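Local coordinates for putative electron transport related protein (Corynebacterium diphtheriae, PDB 4PQ1) that is a thioredoxin-like DsbF homologue that probably works as a thiol-disulfide oxidoreductase through a CxxC motif, at residues K11-Y16 / P137-R143; K45-A51 / T127-K133. All blocks are in the same frame, centred on the assembly; numbering follows the deposited sequence.

Interaction 1: residues K11-Y16 / P137-R143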
ATOM      1  N   LYS A  11     -14.596   1.352  12.503  1.00 35.52           N
ATOM      2  CA  LYS A  11     -14.032   2.499  11.810  1.00 33.29           C
ATOM      3  C   LYS A  11     -13.387   2.068  10.511  1.00 25.44           C
ATOM      4  O   LYS A  11     -12.949   0.930  10.395  1.00 26.66           O
ATOM      5  CB  LYS A  11     -12.999   3.211  12.693  1.00 26.02           C
ATOM      6  CG  LYS A  11     -13.560   3.837  13.974  1.00 37.06           C
ATOM      7  CD  LYS A  11     -12.435   4.241  14.947  1.00 35.49           C
ATOM      8  CE  LYS A  11     -12.871   5.305  15.956  1.00 40.41           C
ATOM      9  NZ  LYS A  11     -13.958   4.842  16.860  1.00 38.02           N
ATOM     10  N   THR A  12     -13.313   2.989   9.551  1.00 23.09           N
ATOM     11  CA  THR A  12     -12.721   2.723   8.235  1.00 21.29           C
ATOM     12  C   THR A  12     -11.287   3.240   8.122  1.00 26.11           C
ATOM     13  O   THR A  12     -10.630   3.096   7.089  1.00 23.57           O
ATOM     14  CB  THR A  12     -13.558   3.356   7.106  1.00 26.12           C
ATOM     15  OG1 THR A  12     -13.883   4.709   7.460  1.00 25.59           O
ATOM     16  CG2 THR A  12     -14.842   2.566   6.861  1.00 17.96           C
ATOM     17  N   GLU A  13     -10.792   3.856   9.186  1.00 22.70           N
ATOM     18  CA  GLU A  13      -9.413   4.311   9.189  1.00 26.18           C
ATOM     19  C   GLU A  13      -8.902   4.339  10.625  1.00 23.90           C
ATOM     20  O   GLU A  13      -9.682   4.497  11.561  1.00 21.13           O
ATOM     21  CB  GLU A  13      -9.284   5.684   8.528  1.00 19.28           C
ATOM     22  CG  GLU A  13     -10.114   6.780   9.182  1.00 21.70           C
ATOM     23  CD  GLU A  13     -11.575   6.721   8.807  1.00 28.47           C
ATOM     24  OE1 GLU A  13     -12.415   6.934   9.703  1.00 29.54           O
ATOM     25  OE2 GLU A  13     -11.894   6.467   7.612  1.00 32.23           O
ATOM     26  N   ILE A  14      -7.592   4.164  10.770  0.67 26.14           N
ATOM     27  CA  ILE A  14      -6.908   4.144  12.070  0.67 24.90           C
ATOM     28  C   ILE A  14      -5.584   4.888  11.965  0.67 23.66           C
ATOM     29  O   ILE A  14      -4.857   4.731  10.981  0.67 22.75           O
ATOM     30  CB  ILE A  14      -6.635   2.696  12.553  0.67 24.26           C
ATOM     31  CG1 ILE A  14      -7.926   1.875  12.586  0.67 24.64           C
ATOM     32  CG2 ILE A  14      -5.974   2.698  13.928  0.67 26.01           C
ATOM     33  CD1 ILE A  14      -8.854   2.261  13.731  0.67 26.33           C
ATOM     34  N   PHE A  15      -5.261   5.688  12.981  1.00 28.92           N
ATOM     35  CA  PHE A  15      -3.998   6.409  12.991  1.00 22.29           C
ATOM     36  C   PHE A  15      -3.145   6.002  14.188  1.00 29.60           C
ATOM     37  O   PHE A  15      -3.673   5.723  15.255  1.00 31.75           O
ATOM     38  CB  PHE A  15      -4.271   7.911  13.000  1.00 23.83           C
ATOM     39  CG  PHE A  15      -5.017   8.377  11.798  1.00 21.85           C
ATOM     40  CD1 PHE A  15      -4.332   8.722  10.642  1.00 18.42           C
ATOM     41  CD2 PHE A  15      -6.412   8.421  11.801  1.00 21.54           C
ATOM     42  CE1 PHE A  15      -5.027   9.130   9.507  1.00 30.88           C
ATOM     43  CE2 PHE A  15      -7.115   8.824  10.678  1.00 25.53           C
ATOM     44  CZ  PHE A  15      -6.423   9.179   9.523  1.00 25.25           C
ATOM     45  N   TYR A  16      -1.829   5.944  14.006  1.00 27.90           N
ATOM     46  CA  TYR A  16      -0.938   5.548  15.099  1.00 33.11           C
ATOM     47  C   TYR A  16       0.085   6.623  15.446  1.00 25.60           C
ATOM     48  O   TYR A  16       0.896   7.054  14.605  1.00 20.39           O
ATOM     49  CB  TYR A  16      -0.204   4.250  14.761  1.00 29.94           C
ATOM     50  CG  TYR A  16      -1.116   3.105  14.386  1.00 32.15           C
ATOM     51  CD1 TYR A  16      -1.569   2.948  13.078  1.00 30.74           C
ATOM     52  CD2 TYR A  16      -1.508   2.172  15.328  1.00 28.57           C
ATOM     53  CE1 TYR A  16      -2.391   1.900  12.726  1.00 25.38           C
ATOM     54  CE2 TYR A  16      -2.329   1.122  14.988  1.00 30.79           C
ATOM     55  CZ  TYR A  16      -2.772   0.991  13.689  1.00 33.14           C
ATOM     56  OH  TYR A  16      -3.594  -0.063  13.358  1.00 37.97           O
ATOM     57  N   PRO A 137       3.360   1.371  10.536  1.00 26.35           N
ATOM     58  CA  PRO A 137       2.202   2.108  10.027  1.00 32.39           C
ATOM     59  C   PRO A 137       1.883   3.344  10.868  1.00 29.15           C
ATOM     60  O   PRO A 137       1.868   3.286  12.091  1.00 24.09           O
ATOM     61  CB  PRO A 137       1.077   1.070  10.086  1.00 22.38           C
ATOM     62  CG  PRO A 137       1.783  -0.235   9.908  1.00 26.51           C
ATOM     63  CD  PRO A 137       3.075  -0.067  10.685  1.00 25.77           C
ATOM     64  N   ALA A 138       1.663   4.462  10.184  1.00 28.55           N
ATOM     65  CA  ALA A 138       1.210   5.696  10.811  1.00 18.28           C
ATOM     66  C   ALA A 138      -0.289   5.837  10.604  1.00 27.03           C
ATOM     67  O   ALA A 138      -0.973   6.559  11.331  1.00 22.34           O
ATOM     68  CB  ALA A 138       1.943   6.880  10.224  1.00 21.10           C
ATOM     69  N   ALA A 139      -0.792   5.155   9.576  1.00 27.77           N
ATOM     70  CA  ALA A 139      -2.206   5.211   9.243  1.00 21.94           C
ATOM     71  C   ALA A 139      -2.593   3.976   8.439  1.00 23.63           C
ATOM     72  O   ALA A 139      -1.840   3.531   7.575  1.00 23.30           O
ATOM     73  CB  ALA A 139      -2.524   6.488   8.466  1.00 20.68           C
ATOM     74  N   VAL A 140      -3.757   3.412   8.746  1.00 23.41           N
ATOM     75  CA  VAL A 140      -4.343   2.366   7.919  1.00 26.13           C
ATOM     76  C   VAL A 140      -5.736   2.772   7.458  1.00 22.77           C
ATOM     77  O   VAL A 140      -6.588   3.128   8.270  1.00 25.06           O
ATOM     78  CB  VAL A 140      -4.428   1.022   8.663  1.00 28.52           C
ATOM     79  CG1 VAL A 140      -5.078  -0.056   7.753  1.00 19.17           C
ATOM     80  CG2 VAL A 140      -3.036   0.601   9.165  1.00 22.73           C
ATOM     81  N   PHE A 141      -5.958   2.724   6.150  1.00 19.65           N
ATOM     82  CA  PHE A 141      -7.238   3.109   5.565  1.00 22.43           C
ATOM     83  C   PHE A 141      -7.952   1.894   4.996  1.00 22.58           C
ATOM     84  O   PHE A 141      -7.462   1.278   4.045  1.00 19.33           O
ATOM     85  CB  PHE A 141      -7.042   4.150   4.458  1.00 24.23           C
ATOM     86  CG  PHE A 141      -6.544   5.486   4.952  1.00 23.72           C
ATOM     87  CD1 PHE A 141      -7.430   6.435   5.430  1.00 19.21           C
ATOM     88  CD2 PHE A 141      -5.188   5.800   4.910  1.00 19.26           C
ATOM     89  CE1 PHE A 141      -6.974   7.666   5.883  1.00 25.70           C
ATOM     90  CE2 PHE A 141      -4.733   7.023   5.359  1.00 21.31           C
ATOM     91  CZ  PHE A 141      -5.626   7.963   5.849  1.00 16.72           C
ATOM     92  N   LEU A 142      -9.100   1.548   5.581  1.00 21.61           N
ATOM     93  CA  LEU A 142      -9.890   0.403   5.127  1.00 17.03           C
ATOM     94  C   LEU A 142     -11.003   0.894   4.202  1.00 26.13           C
ATOM     95  O   LEU A 142     -12.181   0.575   4.367  1.00 23.05           O
ATOM     96  CB  LEU A 142     -10.469  -0.363   6.317  1.00 22.45           C
ATOM     97  CG  LEU A 142      -9.408  -0.810   7.339  1.00 22.07           C
ATOM     98  CD1 LEU A 142     -10.059  -1.454   8.558  1.00 28.01           C
ATOM     99  CD2 LEU A 142      -8.368  -1.744   6.700  1.00 14.99           C
ATOM    100  N   ARG A 143     -10.597   1.685   3.223  1.00 17.90           N
ATOM    101  CA  ARG A 143     -11.508   2.365   2.351  1.00 19.28           C
ATOM    102  C   ARG A 143     -10.676   2.963   1.251  1.00 21.06           C
ATOM    103  O   ARG A 143      -9.459   3.057   1.384  1.00 15.25           O
ATOM    104  CB  ARG A 143     -12.306   3.443   3.086  1.00 16.41           C
ATOM    105  CG  ARG A 143     -11.455   4.509   3.759  1.00 19.13           C
ATOM    106  CD  ARG A 143     -12.296   5.742   4.051  1.00 19.13           C
ATOM    107  NE  ARG A 143     -11.585   6.774   4.798  1.00 23.18           N
ATOM    108  CZ  ARG A 143     -10.967   7.811   4.247  1.00 27.69           C
ATOM    109  NH1 ARG A 143     -10.961   7.959   2.932  1.00 31.73           N
ATOM    110  NH2 ARG A 143     -10.356   8.707   5.012  1.00 30.05           N
TER
HETATM  111  O   HOH W   1      -0.486   9.025  12.514  1.00 28.41           O
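Strand 13-15 pairs with strand 137-141 at one edge of the central mixed sheet of this thioredoxin-like fold. The two run antiparallel, 4.7 Å apart at the closest approach of their axes. I14 and V140 form the hydrogen-bonded pair: V140 N donates to I14 O at 2.8 Å, and I14 N donates to V140 O. E13 with F141 and F15 with A139 are the non-hydrogen-bonded pairs on either side. Beyond them L142 N bonds to T12 O, and Y16 N to A138 O. The last bond is nearly straight at N-H, but the donor stands 52° out of the carbonyl plane. A water also bridges A138 O and Y16 O. A138 and A139 both pair with V130 on the next strand, a classic beta bulge.

E13, F15, A139 and F141 share the face that looks toward helix 147-156. The F15 ring lies beside A139, with CD1 3.6 Å from A139 CB. It reaches on to F141, where the two ring planes are nearly perpendicular, at 86°, and F15 CE1 lies 3.9 Å from F141 CZ. On the other face Y16 brings CE1 at its ring edge to within 3.8 Å of V140 CG2. The F3 ring also meets the Y16 ring edge-to-face.

At the other end E13 and R143 form a salt bridge. The R143 guanidinium has F141 CD1 over one face, while NH1 forms a second salt bridge with D149 on helix 147-156. The E13 chain bends at chi2 (-78°), which brings its carboxylate to R143 NE. E13 OE2 takes two donors: T12 OG1 at 2.7 Å, from above the carboxylate plane, and R143 NE at 2.8 Å, with the oxygen lying in the guanidinium plane.

Interaction 2: residues K45-A51 / T127-K133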
ATOM      1  N   LYS A  45      12.985   5.310   4.014  1.00 30.78           N
ATOM      2  CA  LYS A  45      12.113   6.112   3.159  1.00 32.14           C
ATOM      3  C   LYS A  45      10.639   5.860   3.499  1.00 26.27           C
ATOM      4  O   LYS A  45      10.266   4.773   3.957  1.00 25.15           O
ATOM      5  CB  LYS A  45      12.381   5.801   1.694  1.00 32.40           C
ATOM      6  CG  LYS A  45      13.805   6.052   1.217  1.00 35.03           C
ATOM      7  CD  LYS A  45      14.047   7.525   0.950  1.00 41.30           C
ATOM      8  CE  LYS A  45      15.291   7.729   0.093  1.00 40.65           C
ATOM      9  NZ  LYS A  45      15.753   9.150   0.123  1.00 61.42           N
ATOM     10  N   ILE A  46       9.809   6.874   3.294  1.00 20.58           N
ATOM     11  CA  ILE A  46       8.375   6.727   3.488  1.00 30.55           C
ATOM     12  C   ILE A  46       7.806   5.764   2.432  1.00 36.75           C
ATOM     13  O   ILE A  46       8.235   5.776   1.275  1.00 28.82           O
ATOM     14  CB  ILE A  46       7.659   8.083   3.401  1.00 36.55           C
ATOM     15  CG1 ILE A  46       8.102   8.999   4.539  1.00 29.90           C
ATOM     16  CG2 ILE A  46       6.150   7.907   3.439  1.00 35.93           C
ATOM     17  CD1 ILE A  46       7.502  10.383   4.430  1.00 31.71           C
ATOM     18  N   VAL A  47       6.876   4.907   2.841  1.00 27.55           N
ATOM     19  CA  VAL A  47       6.318   3.922   1.937  1.00 27.29           C
ATOM     20  C   VAL A  47       4.802   3.832   2.090  1.00 33.39           C
ATOM     21  O   VAL A  47       4.285   3.560   3.189  1.00 24.86           O
ATOM     22  CB  VAL A  47       6.932   2.530   2.157  1.00 27.03           C
ATOM     23  CG1 VAL A  47       6.210   1.514   1.300  1.00 26.58           C
ATOM     24  CG2 VAL A  47       8.433   2.537   1.822  1.00 29.79           C
ATOM     25  N   VAL A  48       4.093   4.069   0.985  1.00 25.32           N
ATOM     26  CA  VAL A  48       2.643   3.936   0.986  1.00 28.35           C
ATOM     27  C   VAL A  48       2.237   2.642   0.291  1.00 31.21           C
ATOM     28  O   VAL A  48       2.381   2.514  -0.931  1.00 31.11           O
ATOM     29  CB  VAL A  48       1.959   5.136   0.299  1.00 27.02           C
ATOM     30  CG1 VAL A  48       0.453   4.977   0.333  1.00 27.33           C
ATOM     31  CG2 VAL A  48       2.363   6.429   0.982  1.00 24.97           C
ATOM     32  N   LEU A  49       1.746   1.686   1.081  1.00 31.16           N
ATOM     33  CA  LEU A  49       1.264   0.390   0.571  1.00 27.73           C
ATOM     34  C   LEU A  49      -0.203   0.455   0.206  1.00 24.46           C
ATOM     35  O   LEU A  49      -1.029   0.960   0.981  1.00 20.20           O
ATOM     36  CB  LEU A  49       1.447  -0.715   1.615  1.00 29.65           C
ATOM     37  CG  LEU A  49       2.818  -0.994   2.192  1.00 23.59           C
ATOM     38  CD1 LEU A  49       2.644  -1.877   3.409  1.00 21.69           C
ATOM     39  CD2 LEU A  49       3.672  -1.660   1.129  1.00 22.27           C
ATOM     40  N   ASN A  50      -0.533  -0.095  -0.954  1.00 24.61           N
ATOM     41  CA  ASN A  50      -1.898  -0.087  -1.444  1.00 21.66           C
ATOM     42  C   ASN A  50      -2.243  -1.415  -2.085  1.00 19.99           C
ATOM     43  O   ASN A  50      -1.600  -1.840  -3.052  1.00 17.52           O
ATOM     44  CB  ASN A  50      -2.098   1.058  -2.439  1.00 24.57           C
ATOM     45  CG  ASN A  50      -3.467   1.046  -3.067  1.00 23.17           C
ATOM     46  OD1 ASN A  50      -3.607   0.672  -4.223  1.00 30.18           O
ATOM     47  ND2 ASN A  50      -4.489   1.441  -2.309  1.00 21.00           N
ATOM     48  N   ALA A  51      -3.230  -2.091  -1.504  1.00 19.79           N
ATOM     49  CA  ALA A  51      -3.753  -3.333  -2.064  1.00 23.86           C
ATOM     50  C   ALA A  51      -4.838  -3.003  -3.079  1.00 23.35           C
ATOM     51  O   ALA A  51      -5.779  -2.256  -2.780  1.00 23.35           O
ATOM     52  CB  ALA A  51      -4.297  -4.229  -0.975  1.00 18.07           C
ATOM     53  N   THR A 127      -7.053  -1.236   0.316  1.00 22.92           N
ATOM     54  CA  THR A 127      -6.551  -0.864   1.644  1.00 16.54           C
ATOM     55  C   THR A 127      -5.291  -0.064   1.403  1.00 21.73           C
ATOM     56  O   THR A 127      -4.487  -0.409   0.522  1.00 20.37           O
ATOM     57  CB  THR A 127      -6.237  -2.085   2.541  1.00 21.22           C
ATOM     58  OG1 THR A 127      -7.461  -2.709   2.952  1.00 21.52           O
ATOM     59  CG2 THR A 127      -5.396  -1.676   3.831  1.00 17.75           C
ATOM     60  N   THR A 128      -5.121   1.012   2.162  1.00 21.52           N
ATOM     61  CA  THR A 128      -3.902   1.792   2.057  1.00 27.71           C
ATOM     62  C   THR A 128      -3.218   1.922   3.405  1.00 24.17           C
ATOM     63  O   THR A 128      -3.839   2.319   4.396  1.00 24.77           O
ATOM     64  CB  THR A 128      -4.166   3.190   1.494  1.00 26.48           C
ATOM     65  OG1 THR A 128      -4.695   3.069   0.174  1.00 25.33           O
ATOM     66  CG2 THR A 128      -2.869   3.981   1.440  1.00 22.70           C
ATOM     67  N   ILE A 129      -1.938   1.576   3.446  1.00 24.49           N
ATOM     68  CA  ILE A 129      -1.171   1.723   4.677  1.00 22.40           C
ATOM     69  C   ILE A 129       0.000   2.673   4.482  1.00 24.29           C
ATOM     70  O   ILE A 129       0.855   2.448   3.624  1.00 23.24           O
ATOM     71  CB  ILE A 129      -0.657   0.381   5.178  1.00 20.60           C
ATOM     72  CG1 ILE A 129      -1.839  -0.566   5.403  1.00 17.89           C
ATOM     73  CG2 ILE A 129       0.149   0.590   6.473  1.00 20.58           C
ATOM     74  CD1 ILE A 129      -1.441  -1.972   5.734  1.00 19.60           C
ATOM     75  N   VAL A 130       0.030   3.740   5.277  1.00 18.58           N
ATOM     76  CA  VAL A 130       1.141   4.687   5.200  1.00 23.28           C
ATOM     77  C   VAL A 130       2.178   4.299   6.251  1.00 27.08           C
ATOM     78  O   VAL A 130       1.892   4.349   7.438  1.00 20.61           O
ATOM     79  CB  VAL A 130       0.688   6.147   5.424  1.00 20.04           C
ATOM     80  CG1 VAL A 130       1.851   7.086   5.227  1.00 21.19           C
ATOM     81  CG2 VAL A 130      -0.449   6.525   4.467  1.00 20.85           C
ATOM     82  N   LEU A 131       3.357   3.875   5.804  1.00 26.77           N
ATOM     83  CA  LEU A 131       4.443   3.526   6.707  1.00 28.57           C
ATOM     84  C   LEU A 131       5.371   4.722   6.894  1.00 29.90           C
ATOM     85  O   LEU A 131       5.589   5.473   5.938  1.00 25.18           O
ATOM     86  CB  LEU A 131       5.236   2.338   6.165  1.00 25.36           C
ATOM     87  CG  LEU A 131       4.479   1.073   5.805  1.00 20.92           C
ATOM     88  CD1 LEU A 131       5.462   0.047   5.239  1.00 18.23           C
ATOM     89  CD2 LEU A 131       3.769   0.529   7.012  1.00 22.55           C
ATOM     90  N   ASP A 132       5.919   4.905   8.103  1.00 26.25           N
ATOM     91  CA  ASP A 132       6.862   6.009   8.326  1.00 27.97           C
ATOM     92  C   ASP A 132       8.254   5.540   7.933  1.00 28.96           C
ATOM     93  O   ASP A 132       8.394   4.486   7.332  1.00 24.30           O
ATOM     94  CB  ASP A 132       6.834   6.535   9.788  1.00 18.85           C
ATOM     95  CG  ASP A 132       7.202   5.476  10.831  1.00 27.46           C
ATOM     96  OD1 ASP A 132       7.956   4.529  10.516  1.00 23.02           O
ATOM     97  OD2 ASP A 132       6.735   5.599  11.992  1.00 27.78           O
ATOM     98  N   LYS A 133       9.288   6.286   8.308  1.00 33.98           N
ATOM     99  CA  LYS A 133      10.633   5.967   7.835  1.00 29.90           C
ATOM    100  C   LYS A 133      11.181   4.684   8.464  1.00 30.80           C
ATOM    101  O   LYS A 133      12.168   4.118   7.983  1.00 26.45           O
ATOM    102  CB  LYS A 133      11.583   7.134   8.109  1.00 34.90           C
ATOM    103  CG  LYS A 133      11.524   8.243   7.067  1.00 30.35           C
ATOM    104  CD  LYS A 133      12.477   9.360   7.452  1.00 33.49           C
ATOM    105  CE  LYS A 133      12.463  10.478   6.439  1.00 42.59           C
ATOM    106  NZ  LYS A 133      13.555  11.456   6.722  1.00 58.42           N
TER
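Strands 46-51 and 127-131 run antiparallel, at 167°, as neighbours in the central sheet of the thioredoxin-like fold. V47 with L131 and L49 with I129 are hydrogen-bonded pairs. L49 bonds I129 in both directions, with I129 N to L49 O at 2.7 Å. L131 N meets V47 O at 2.8 Å, but the return bond from V47 N to L131 O is weak. A51 N donates to T127 O at the other end.

The side chains are mostly aliphatic and buried. L49 and L131 lie on one face of the sheet and cross obliquely, their CD1 atoms 3.9 Å apart. V48, N50, T128 and V130 lie on the other face. There V48 CG1 packs on T128 CG2 at 3.6 Å. Helix 63-73 covers V48 and N50 on this face, and helix 147-156 covers T128 and V130.

N50 is a buried polar side chain near the C56-C59 disulfide, without touching it. Its CG is anti to the backbone N (chi1 175°), which places the amide beside T128. E62 OE1 also accepts from ND2. The bond to T128 OG1 lies close to the amide plane, with N50 ND2 3.0 Å from that oxygen.

Overall arrangement
Interactions 1 and 2 belong to one mixed sheet, and their centres are about 11 Å apart. Strand 137-141 comes directly after strand 127-131 and lies beside it, so four neighbouring strands of the sheet run 13-15, 137-141, 127-131, 46-52. Both segments of interaction 2 fall between those of interaction 1 in sequence. The two contacts touch directly: A138 N probably bonds to V130 O, F141 N to T128 O, and P137 packs on L131. Helix 147-156 lies against both. Interaction 2 is the more buried, and its N50 side chain lies near the disulfide C56-C59, probably the redox site, whereas interaction 1 adds the N-terminal edge strand.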